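PDB 4OIF: beta-galactosidase from Geobacillus stearothermophilus, which probably hydrolyses terminal non-reducing beta-D-galactose residues from beta-D-galactosides, as a zinc-containing member of glycosyl hydrolase family 42. Local coordinates for residues E103-R113 with G160-Q169; V228-E237 with G268-L278. All blocks are in the same frame, centred on the assembly; numbering follows the deposited sequence. Where two conformers were deposited one is given.

Overall arrangement
Both contacts lie in the catalytic domain of glycosyl hydrolase family 42, a TIM barrel. The chain first runs through the loop 103-113, after helix 95-100. It then forms helix 127-144 and strand 150-154 and returns at 160-169, where contact 1 closes this excursion around a zinc ion. After helices 166-179 and 184-191 comes the long helix 218-246. Its residues 228-237 meet 268-278, beyond strands 252-259 and 264-265, and close contact 2. The two contacts follow in series and neither nests nor crosses. The centres of contact 1 and contact 2 are about 18 Å apart. The two touch where V228 packs on G161 and E162, so the zinc-site loop rests on the helix used in contact 2.

Contact 1 (E103-R113 with G160-Q169); sequences EVLRVNAARVR and GGECHCNLCQ. With ZN (zinc ion), chain D.
R106 and V107 meet the loop 160-165 mainly through hydrogen bonds. The R106 chain runs extended from CG to NE, and its NH2 donates to G160 O at 2.6 Å, nearly straight at 175° and within the guanidinium plane. A water joins NH1 to the same carbonyl. One guanidinium face lies against the backbone of G161 and E162, while NE bonds to H122 O. With R106 cut back to an alanine, G160 O would probably lose its charged donor and the nearby backbone its cover. V107 N donates to C163 SG (3.3 Å), and H164 N to V107 O (2.8 Å). One face of the R111 guanidinium lies against H164 CB and Q169 NE2, without a bond between the two donors; R111 NH1 donates to A109 O, NH2 to S208 O, and Q169 NE2 to H164 O.

Nonpolar contacts flank these bonds. V107 CG2 presses on C165 CB at 3.4 Å. A109 CA sits over one face of the H164 ring, a CH-pi contact 3.6 Å from the centroid. H164 ND1 bonds to S208.

The metal bonds come from C163 SG and C165 SG, each 2.4 Å from zinc, and C168 SG; C123 completes the site. C165 SG also caps helix 166-179 by accepting from C168 N. The V107 N-H, pointing at C163 SG, would be expected to offset part of that thiolate's negative charge, as would C168 N at C165 SG.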
loop_
_atom_site.group_PDB
_atom_site.type_symbol
_atom_site.label_atom_id
_atom_site.label_comp_id
_atom_site.label_asym_id
_atom_site.label_seq_id
_atom_site.Cartn_x
_atom_site.Cartn_y
_atom_site.Cartn_z
ATOM N N GLU A 103 2.375 24.319 -22.188
ATOM C CA GLU A 103 3.715 23.747 -22.144
ATOM C C GLU A 103 4.352 23.893 -20.772
ATOM O O GLU A 103 5.386 23.288 -20.496
ATOM C CB GLU A 103 4.612 24.400 -23.198
ATOM C CG GLU A 103 5.080 25.791 -22.821
ATOM C CD GLU A 103 6.334 26.223 -23.575
ATOM O OE1 GLU A 103 6.488 25.871 -24.760
ATOM O OE2 GLU A 103 7.173 26.910 -22.974
ATOM N N VAL A 104 3.736 24.691 -19.909
ATOM C CA VAL A 104 4.294 24.943 -18.585
ATOM C C VAL A 104 3.847 23.886 -17.591
ATOM O O VAL A 104 4.326 23.851 -16.462
ATOM C CB VAL A 104 3.890 26.332 -18.042
ATOM C CG1 VAL A 104 4.310 27.435 -19.007
ATOM C CG2 VAL A 104 2.388 26.369 -17.758
ATOM N N LEU A 105 2.915 23.038 -18.006
ATOM C CA LEU A 105 2.435 21.954 -17.158
ATOM C C LEU A 105 3.385 20.770 -17.266
ATOM O O LEU A 105 3.873 20.478 -18.347
ATOM C CB LEU A 105 1.006 21.550 -17.546
ATOM C CG LEU A 105 -0.064 22.620 -17.277
ATOM C CD1 LEU A 105 -1.459 22.223 -17.769
ATOM C CD2 LEU A 105 -0.117 22.980 -15.789
ATOM N N ARG A 106 3.648 20.094 -16.151
ATOM C CA ARG A 106 4.588 18.973 -16.126
ATOM C C ARG A 106 4.079 17.686 -16.770
ATOM O O ARG A 106 2.885 17.391 -16.790
ATOM C CB ARG A 106 4.986 18.644 -14.687
ATOM C CG ARG A 106 5.899 19.651 -14.031
ATOM C CD ARG A 106 6.173 19.257 -12.576
ATOM N NE ARG A 106 7.273 20.032 -11.996
ATOM C CZ ARG A 106 7.669 19.941 -10.730
ATOM N NH1 ARG A 106 7.047 19.115 -9.893
ATOM N NH2 ARG A 106 8.689 20.680 -10.298
ATOM N N VAL A 107 5.020 16.920 -17.293
ATOM C CA VAL A 107 4.775 15.544 -17.661
ATOM C C VAL A 107 5.475 14.694 -16.613
ATOM O O VAL A 107 6.694 14.839 -16.435
ATOM C CB VAL A 107 5.315 15.232 -19.068
ATOM C CG1 VAL A 107 5.161 13.772 -19.377
ATOM C CG2 VAL A 107 4.603 16.081 -20.105
ATOM N N ASN A 108 4.740 13.833 -15.902
ATOM C CA ASN A 108 5.385 13.080 -14.824
ATOM C C ASN A 108 6.253 11.960 -15.371
ATOM O O ASN A 108 6.453 11.862 -16.587
ATOM C CB ASN A 108 4.373 12.524 -13.819
ATOM C CG ASN A 108 3.406 11.525 -14.424
ATOM O OD1 ASN A 108 3.584 11.039 -15.537
ATOM N ND2 ASN A 108 2.362 11.212 -13.672
ATOM N N ALA A 109 6.779 11.130 -14.474
ATOM C CA ALA A 109 7.702 10.073 -14.873
ATOM C C ALA A 109 7.010 9.049 -15.767
ATOM O O ALA A 109 7.622 8.523 -16.704
ATOM C CB ALA A 109 8.295 9.398 -13.651
ATOM N N ALA A 110 5.733 8.785 -15.483
ATOM C CA ALA A 110 4.934 7.834 -16.268
ATOM C C ALA A 110 4.455 8.434 -17.579
ATOM O O ALA A 110 3.623 7.848 -18.253
ATOM C CB ALA A 110 3.747 7.355 -15.469
ATOM N N ARG A 111 4.976 9.614 -17.906
ATOM C CA ARG A 111 4.673 10.352 -19.133
ATOM C C ARG A 111 3.219 10.881 -19.216
ATOM O O ARG A 111 2.717 11.192 -20.296
ATOM C CB ARG A 111 5.010 9.493 -20.358
ATOM C CG ARG A 111 6.450 8.927 -20.355
ATOM C CD ARG A 111 7.480 9.995 -19.988
ATOM N NE ARG A 111 8.799 9.724 -20.552
ATOM C CZ ARG A 111 9.870 9.392 -19.833
ATOM N NH1 ARG A 111 9.782 9.292 -18.503
ATOM N NH2 ARG A 111 11.032 9.169 -20.444
ATOM N N VAL A 112 2.564 11.024 -18.069
ATOM C CA VAL A 112 1.275 11.685 -18.010
ATOM C C VAL A 112 1.426 13.209 -17.917
ATOM O O VAL A 112 2.148 13.731 -17.056
ATOM C CB VAL A 112 0.453 11.196 -16.803
ATOM C CG1 VAL A 112 -0.876 11.922 -16.736
ATOM C CG2 VAL A 112 0.241 9.698 -16.888
ATOM N N ARG A 113 0.749 13.924 -18.806
ATOM C CA ARG A 113 0.665 15.372 -18.695
ATOM C C ARG A 113 -0.308 15.748 -17.573
ATOM O O ARG A 113 -1.433 15.245 -17.504
ATOM C CB ARG A 113 0.215 16.002 -20.011
ATOM C CG ARG A 113 0.115 17.518 -19.957
ATOM C CD ARG A 113 1.486 18.177 -19.983
ATOM N NE ARG A 113 2.110 18.082 -21.305
ATOM C CZ ARG A 113 3.191 18.764 -21.682
ATOM N NH1 ARG A 113 3.788 19.604 -20.844
ATOM N NH2 ARG A 113 3.675 18.614 -22.904
ATOM N N GLY A 160 11.412 22.065 -6.300
ATOM C CA GLY A 160 11.341 20.624 -6.205
ATOM C C GLY A 160 10.465 19.998 -7.261
ATOM O O GLY A 160 9.548 20.634 -7.793
ATOM N N GLY A 161 10.753 18.735 -7.568
ATOM C CA GLY A 161 10.005 18.008 -8.573
ATOM C C GLY A 161 10.726 17.970 -9.907
ATOM O O GLY A 161 11.742 18.647 -10.113
ATOM N N GLU A 162 10.196 17.182 -10.830
ATOM C CA GLU A 162 10.829 17.059 -12.130
ATOM C C GLU A 162 9.794 17.046 -13.238
ATOM O O GLU A 162 8.590 16.949 -12.988
ATOM C CB GLU A 162 11.692 15.799 -12.173
ATOM C CG GLU A 162 11.014 14.558 -11.611
ATOM C CD GLU A 162 11.999 13.428 -11.354
ATOM O OE1 GLU A 162 12.848 13.566 -10.442
ATOM O OE2 GLU A 162 11.926 12.401 -12.066
ATOM N N CYS A 163 10.267 17.180 -14.467
ATOM C CA CYS A 163 9.398 17.107 -15.625
ATOM C C CYS A 163 10.060 16.252 -16.701
ATOM O O CYS A 163 11.279 16.290 -16.869
ATOM C CB CYS A 163 9.068 18.505 -16.160
ATOM S SG CYS A 163 7.930 18.476 -17.561
ATOM N N HIS A 164 9.239 15.482 -17.415
ATOM C CA HIS A 164 9.711 14.496 -18.374
ATOM C C HIS A 164 9.166 14.741 -19.773
ATOM O O HIS A 164 9.205 13.851 -20.614
ATOM C CB HIS A 164 9.311 13.091 -17.934
ATOM C CG HIS A 164 9.868 12.686 -16.610
ATOM N ND1 HIS A 164 10.962 11.856 -16.488
ATOM C CD2 HIS A 164 9.470 12.976 -15.349
ATOM C CE1 HIS A 164 11.223 11.664 -15.208
ATOM N NE2 HIS A 164 10.328 12.328 -14.496
ATOM N N CYS A 165 8.639 15.936 -20.013
ATOM C CA CYS A 165 8.106 16.277 -21.325
ATOM C C CYS A 165 9.212 16.255 -22.375
ATOM O O CYS A 165 10.394 16.106 -22.039
ATOM C CB CYS A 165 7.428 17.648 -21.289
ATOM S SG CYS A 165 8.531 19.049 -21.253
ATOM N N ASN A 166 8.834 16.419 -23.644
ATOM C CA ASN A 166 9.821 16.282 -24.712
ATOM C C ASN A 166 10.842 17.428 -24.703
ATOM O O ASN A 166 11.998 17.230 -25.120
ATOM C CB ASN A 166 9.127 16.166 -26.068
ATOM C CG ASN A 166 8.373 14.844 -26.230
ATOM O OD1 ASN A 166 8.744 13.817 -25.649
ATOM N ND2 ASN A 166 7.310 14.867 -27.028
ATOM N N LEU A 167 10.446 18.586 -24.176
ATOM C CA LEU A 167 11.356 19.706 -24.000
ATOM C C LEU A 167 12.471 19.320 -23.039
ATOM O O LEU A 167 13.667 19.511 -23.307
ATOM C CB LEU A 167 10.594 20.918 -23.473
ATOM C CG LEU A 167 9.523 21.466 -24.417
ATOM C CD1 LEU A 167 9.059 22.834 -23.945
ATOM C CD2 LEU A 167 10.057 21.540 -25.829
ATOM N N CYS A 168 12.052 18.752 -21.915
ATOM C CA CYS A 168 12.963 18.259 -20.901
ATOM C C CYS A 168 13.805 17.069 -21.382
ATOM O O CYS A 168 14.953 16.924 -20.963
ATOM C CB CYS A 168 12.175 17.889 -19.637
ATOM S SG CYS A 168 11.490 19.349 -18.740
ATOM N N GLN A 169 13.244 16.222 -22.241
ATOM C CA GLN A 169 13.996 15.094 -22.786
ATOM C C GLN A 169 15.136 15.631 -23.632
ATOM O O GLN A 169 16.287 15.148 -23.552
ATOM C CB GLN A 169 13.105 14.175 -23.633
ATOM C CG GLN A 169 11.932 13.551 -22.878
ATOM C CD GLN A 169 12.369 12.562 -21.828
ATOM O OE1 GLN A 169 13.427 11.949 -21.941
ATOM N NE2 GLN A 169 11.555 12.398 -20.791
HETATM ZN ZN ZN D . 9.324 19.712 -19.110
HETATM O O HOH W 1 7.058 19.699 -6.860
#

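Contact 2 (V228-E237 with G268-L278); sequences VTDQTISFFE and GLDYSKFAKHL
This is a buried contact in the TIM barrel, between the long helix 218-246 and the short helix 271-274 with the loop around it, beyond strands 252-259 and 264-265. Aromatic and aliphatic side chains form its centre. The edge of F274 points at the face of F236 in a T-shaped pair, centroids 5.2 Å apart and planes at 71°. I233 serves two rings with separate branches. Its CG1 lies over a face of F274, while CG2, anti to the backbone N, stands almost squarely over the H277 ring, 3.3 Å from its centroid. L278 CD2 meets F236 CZ, and T232 and L269 meet tip to tip. Strand 252-259 lies behind F236, F274 and L278.

Polar bonds accompany this packing. D270 N donates to T229 OG1 at 3.0 Å, and a water links that oxygen to G268 O. D270 also N-caps helix 271-274, its OD1 accepting from S272 N. D230 OD1 forms a salt bridge with K273 NZ (3.3 Å), which a water also spans; D230 OD2 bonds to W175. H277 ND1 donates within its ring plane to E237 OE2 at 2.8 Å, meeting OE2 on its anti side, tilted 26° from the carboxylate plane.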
loop_
_atom_site.group_PDB
_atom_site.type_symbol
_atom_site.label_atom_id
_atom_site.label_comp_id
_atom_site.label_asym_id
_atom_site.label_seq_id
_atom_site.Cartn_x
_atom_site.Cartn_y
_atom_site.Cartn_z
ATOM N N VAL A 228 18.169 17.101 -12.993
ATOM C CA VAL A 228 17.030 17.750 -12.369
ATOM C C VAL A 228 17.535 18.906 -11.506
ATOM O O VAL A 228 16.999 20.042 -11.569
ATOM C CB VAL A 228 16.204 16.747 -11.532
ATOM C CG1 VAL A 228 15.224 17.486 -10.616
ATOM C CG2 VAL A 228 15.483 15.760 -12.460
ATOM N N THR A 229 18.581 18.629 -10.727
ATOM C CA THR A 229 19.209 19.697 -9.956
ATOM C C THR A 229 19.717 20.848 -10.844
ATOM O O THR A 229 19.364 22.017 -10.627
ATOM C CB THR A 229 20.378 19.164 -9.109
ATOM O OG1 THR A 229 19.848 18.441 -7.996
ATOM C CG2 THR A 229 21.237 20.318 -8.585
ATOM N N ASP A 230 20.514 20.512 -11.854
ATOM C CA ASP A 230 21.076 21.519 -12.743
ATOM C C ASP A 230 20.010 22.353 -13.447
ATOM O O ASP A 230 20.133 23.560 -13.543
ATOM C CB ASP A 230 21.983 20.872 -13.785
ATOM C CG ASP A 230 23.370 20.570 -13.244
ATOM O OD1 ASP A 230 23.679 21.023 -12.122
ATOM O OD2 ASP A 230 24.151 19.885 -13.940
ATOM N N GLN A 231 18.961 21.714 -13.932
ATOM C CA GLN A 231 17.942 22.413 -14.666
ATOM C C GLN A 231 17.114 23.299 -13.734
ATOM O O GLN A 231 16.692 24.411 -14.122
ATOM C CB GLN A 231 17.063 21.409 -15.431
ATOM C CG GLN A 231 16.129 22.055 -16.451
ATOM C CD GLN A 231 16.802 22.634 -17.667
ATOM O OE1 GLN A 231 17.882 23.213 -17.592
ATOM N NE2 GLN A 231 16.145 22.493 -18.816
ATOM N N THR A 232 16.926 22.832 -12.498
ATOM C CA THR A 232 16.287 23.658 -11.468
ATOM C C THR A 232 17.119 24.924 -11.180
ATOM O O THR A 232 16.592 26.046 -11.188
ATOM C CB THR A 232 16.082 22.856 -10.170
ATOM O OG1 THR A 232 15.133 21.820 -10.409
ATOM C CG2 THR A 232 15.568 23.732 -9.054
ATOM N N ILE A 233 18.423 24.741 -10.965
ATOM C CA ILE A 233 19.321 25.865 -10.713
ATOM C C ILE A 233 19.357 26.840 -11.890
ATOM O O ILE A 233 19.283 28.053 -11.702
ATOM C CB ILE A 233 20.737 25.395 -10.417
ATOM C CG1 ILE A 233 20.751 24.579 -9.130
ATOM C CG2 ILE A 233 21.676 26.587 -10.289
ATOM C CD1 ILE A 233 22.165 24.149 -8.694
ATOM N N SER A 234 19.441 26.307 -13.102
ATOM C CA SER A 234 19.355 27.116 -14.320
ATOM C C SER A 234 18.062 27.959 -14.354
ATOM O O SER A 234 18.099 29.158 -14.712
ATOM C CB SER A 234 19.449 26.214 -15.557
ATOM O OG SER A 234 18.939 26.845 -16.721
ATOM N N PHE A 235 16.936 27.345 -13.971
ATOM C CA PHE A 235 15.676 28.083 -13.875
ATOM C C PHE A 235 15.795 29.218 -12.878
ATOM O O PHE A 235 15.317 30.334 -13.121
ATOM C CB PHE A 235 14.524 27.167 -13.469
ATOM C CG PHE A 235 13.167 27.831 -13.514
ATOM C CD1 PHE A 235 12.711 28.601 -12.448
ATOM C CD2 PHE A 235 12.332 27.665 -14.617
ATOM C CE1 PHE A 235 11.455 29.216 -12.492
ATOM C CE2 PHE A 235 11.072 28.268 -14.663
ATOM C CZ PHE A 235 10.636 29.049 -13.596
ATOM N N PHE A 236 16.417 28.919 -11.742
ATOM C CA PHE A 236 16.639 29.923 -10.707
ATOM C C PHE A 236 17.462 31.127 -11.214
ATOM O O PHE A 236 17.136 32.285 -10.941
ATOM C CB PHE A 236 17.338 29.270 -9.512
ATOM C CG PHE A 236 18.002 30.242 -8.585
ATOM C CD1 PHE A 236 17.293 30.816 -7.537
ATOM C CD2 PHE A 236 19.342 30.571 -8.745
ATOM C CE1 PHE A 236 17.903 31.716 -6.669
ATOM C CE2 PHE A 236 19.960 31.471 -7.881
ATOM C CZ PHE A 236 19.240 32.046 -6.842
ATOM N N GLU A 237 18.543 30.834 -11.922
ATOM C CA GLU A 237 19.443 31.847 -12.435
ATOM C C GLU A 237 18.681 32.724 -13.398
ATOM O O GLU A 237 18.775 33.977 -13.377
ATOM C CB GLU A 237 20.646 31.192 -13.118
ATOM C CG GLU A 237 21.632 30.565 -12.144
ATOM C CD GLU A 237 22.403 31.623 -11.351
ATOM O OE1 GLU A 237 22.447 32.779 -11.838
ATOM O OE2 GLU A 237 22.965 31.307 -10.263
ATOM N N GLY A 268 15.220 15.749 -3.020
ATOM C CA GLY A 268 14.869 16.097 -4.385
ATOM C C GLY A 268 15.859 16.951 -5.157
ATOM O O GLY A 268 15.780 17.049 -6.384
ATOM N N LEU A 269 16.788 17.580 -4.445
ATOM C CA LEU A 269 17.752 18.489 -5.065
ATOM C C LEU A 269 19.080 18.440 -4.321
ATOM O O LEU A 269 19.117 18.261 -3.103
ATOM C CB LEU A 269 17.214 19.921 -5.072
ATOM C CG LEU A 269 16.019 20.250 -5.962
ATOM C CD1 LEU A 269 15.497 21.643 -5.649
ATOM C CD2 LEU A 269 16.403 20.125 -7.433
ATOM N N ASP A 270 20.173 18.585 -5.053
ATOM C CA ASP A 270 21.485 18.629 -4.429
ATOM C C ASP A 270 21.759 20.047 -3.903
ATOM O O ASP A 270 22.202 20.927 -4.644
ATOM C CB ASP A 270 22.558 18.191 -5.420
ATOM C CG ASP A 270 23.905 17.991 -4.766
ATOM O OD1 ASP A 270 24.067 18.365 -3.588
ATOM O OD2 ASP A 270 24.810 17.456 -5.435
ATOM N N TYR A 271 21.494 20.268 -2.620
ATOM C CA TYR A 271 21.654 21.596 -2.046
ATOM C C TYR A 271 23.116 22.020 -1.934
ATOM O O TYR A 271 23.407 23.210 -1.813
ATOM C CB TYR A 271 21.005 21.663 -0.667
ATOM C CG TYR A 271 19.504 21.736 -0.675
ATOM C CD1 TYR A 271 18.816 22.216 -1.784
ATOM C CD2 TYR A 271 18.769 21.322 0.430
ATOM C CE1 TYR A 271 17.445 22.287 -1.790
ATOM C CE2 TYR A 271 17.400 21.385 0.432
ATOM C CZ TYR A 271 16.741 21.874 -0.678
ATOM O OH TYR A 271 15.368 21.944 -0.662
ATOM N N SER A 272 24.039 21.059 -1.960
ATOM C CA SER A 272 25.450 21.409 -1.842
ATOM C C SER A 272 25.883 22.145 -3.106
ATOM O O SER A 272 26.843 22.910 -3.102
ATOM C CB SER A 272 26.319 20.176 -1.610
ATOM O OG SER A 272 26.492 19.430 -2.791
ATOM N N LYS A 273 25.141 21.912 -4.183
ATOM C CA LYS A 273 25.371 22.560 -5.464
ATOM C C LYS A 273 24.581 23.858 -5.563
ATOM O O LYS A 273 25.048 24.834 -6.168
ATOM C CB LYS A 273 24.986 21.605 -6.612
ATOM C CG LYS A 273 25.716 21.847 -7.922
ATOM C CD LYS A 273 25.277 20.846 -8.980
ATOM C CE LYS A 273 26.212 20.855 -10.181
ATOM N NZ LYS A 273 26.404 22.243 -10.694
ATOM N N PHE A 274 23.385 23.867 -4.969
ATOM C CA PHE A 274 22.473 25.009 -5.096
ATOM C C PHE A 274 23.014 26.158 -4.227
ATOM O O PHE A 274 22.903 27.338 -4.589
ATOM C CB PHE A 274 21.043 24.623 -4.671
ATOM C CG PHE A 274 19.948 25.473 -5.297
ATOM C CD1 PHE A 274 18.815 24.881 -5.832
ATOM C CD2 PHE A 274 20.095 26.847 -5.431
ATOM C CE1 PHE A 274 17.817 25.652 -6.414
ATOM C CE2 PHE A 274 19.108 27.626 -6.018
ATOM C CZ PHE A 274 17.968 27.023 -6.516
ATOM N N ALA A 275 23.608 25.800 -3.087
ATOM C CA ALA A 275 24.095 26.780 -2.116
ATOM C C ALA A 275 25.079 27.768 -2.735
ATOM O O ALA A 275 25.099 28.953 -2.373
ATOM C CB ALA A 275 24.732 26.071 -0.937
ATOM N N LYS A 276 25.896 27.265 -3.661
ATOM C CA LYS A 276 26.859 28.097 -4.380
ATOM C C LYS A 276 26.176 29.217 -5.168
ATOM O O LYS A 276 26.818 30.197 -5.522
ATOM C CB LYS A 276 27.700 27.258 -5.338
ATOM C CG LYS A 276 28.480 26.103 -4.714
ATOM C CD LYS A 276 29.357 25.439 -5.768
ATOM C CE LYS A 276 29.764 24.036 -5.361
ATOM N NZ LYS A 276 30.270 24.047 -3.968
ATOM N N HIS A 277 24.881 29.075 -5.437
ATOM C CA HIS A 277 24.166 30.067 -6.239
ATOM C C HIS A 277 23.384 31.069 -5.394
ATOM O O HIS A 277 22.806 32.006 -5.928
ATOM C CB HIS A 277 23.219 29.370 -7.225
ATOM C CG HIS A 277 23.926 28.486 -8.207
ATOM N ND1 HIS A 277 24.182 28.872 -9.507
ATOM C CD2 HIS A 277 24.463 27.249 -8.069
ATOM C CE1 HIS A 277 24.828 27.902 -10.131
ATOM N NE2 HIS A 277 25.008 26.904 -9.281
ATOM N N LEU A 278 23.377 30.875 -4.080
ATOM C CA LEU A 278 22.613 31.739 -3.189
ATOM C C LEU A 278 23.517 32.665 -2.378
ATOM O O LEU A 278 24.688 32.359 -2.160
ATOM C CB LEU A 278 21.761 30.894 -2.247
ATOM C CG LEU A 278 20.801 29.896 -2.899
ATOM C CD1 LEU A 278 20.118 29.057 -1.817
ATOM C CD2 LEU A 278 19.769 30.605 -3.763
HETATM O O HOH W 2 17.848 16.629 -8.190
HETATM O O HOH W 3 24.399 23.803 -11.863
#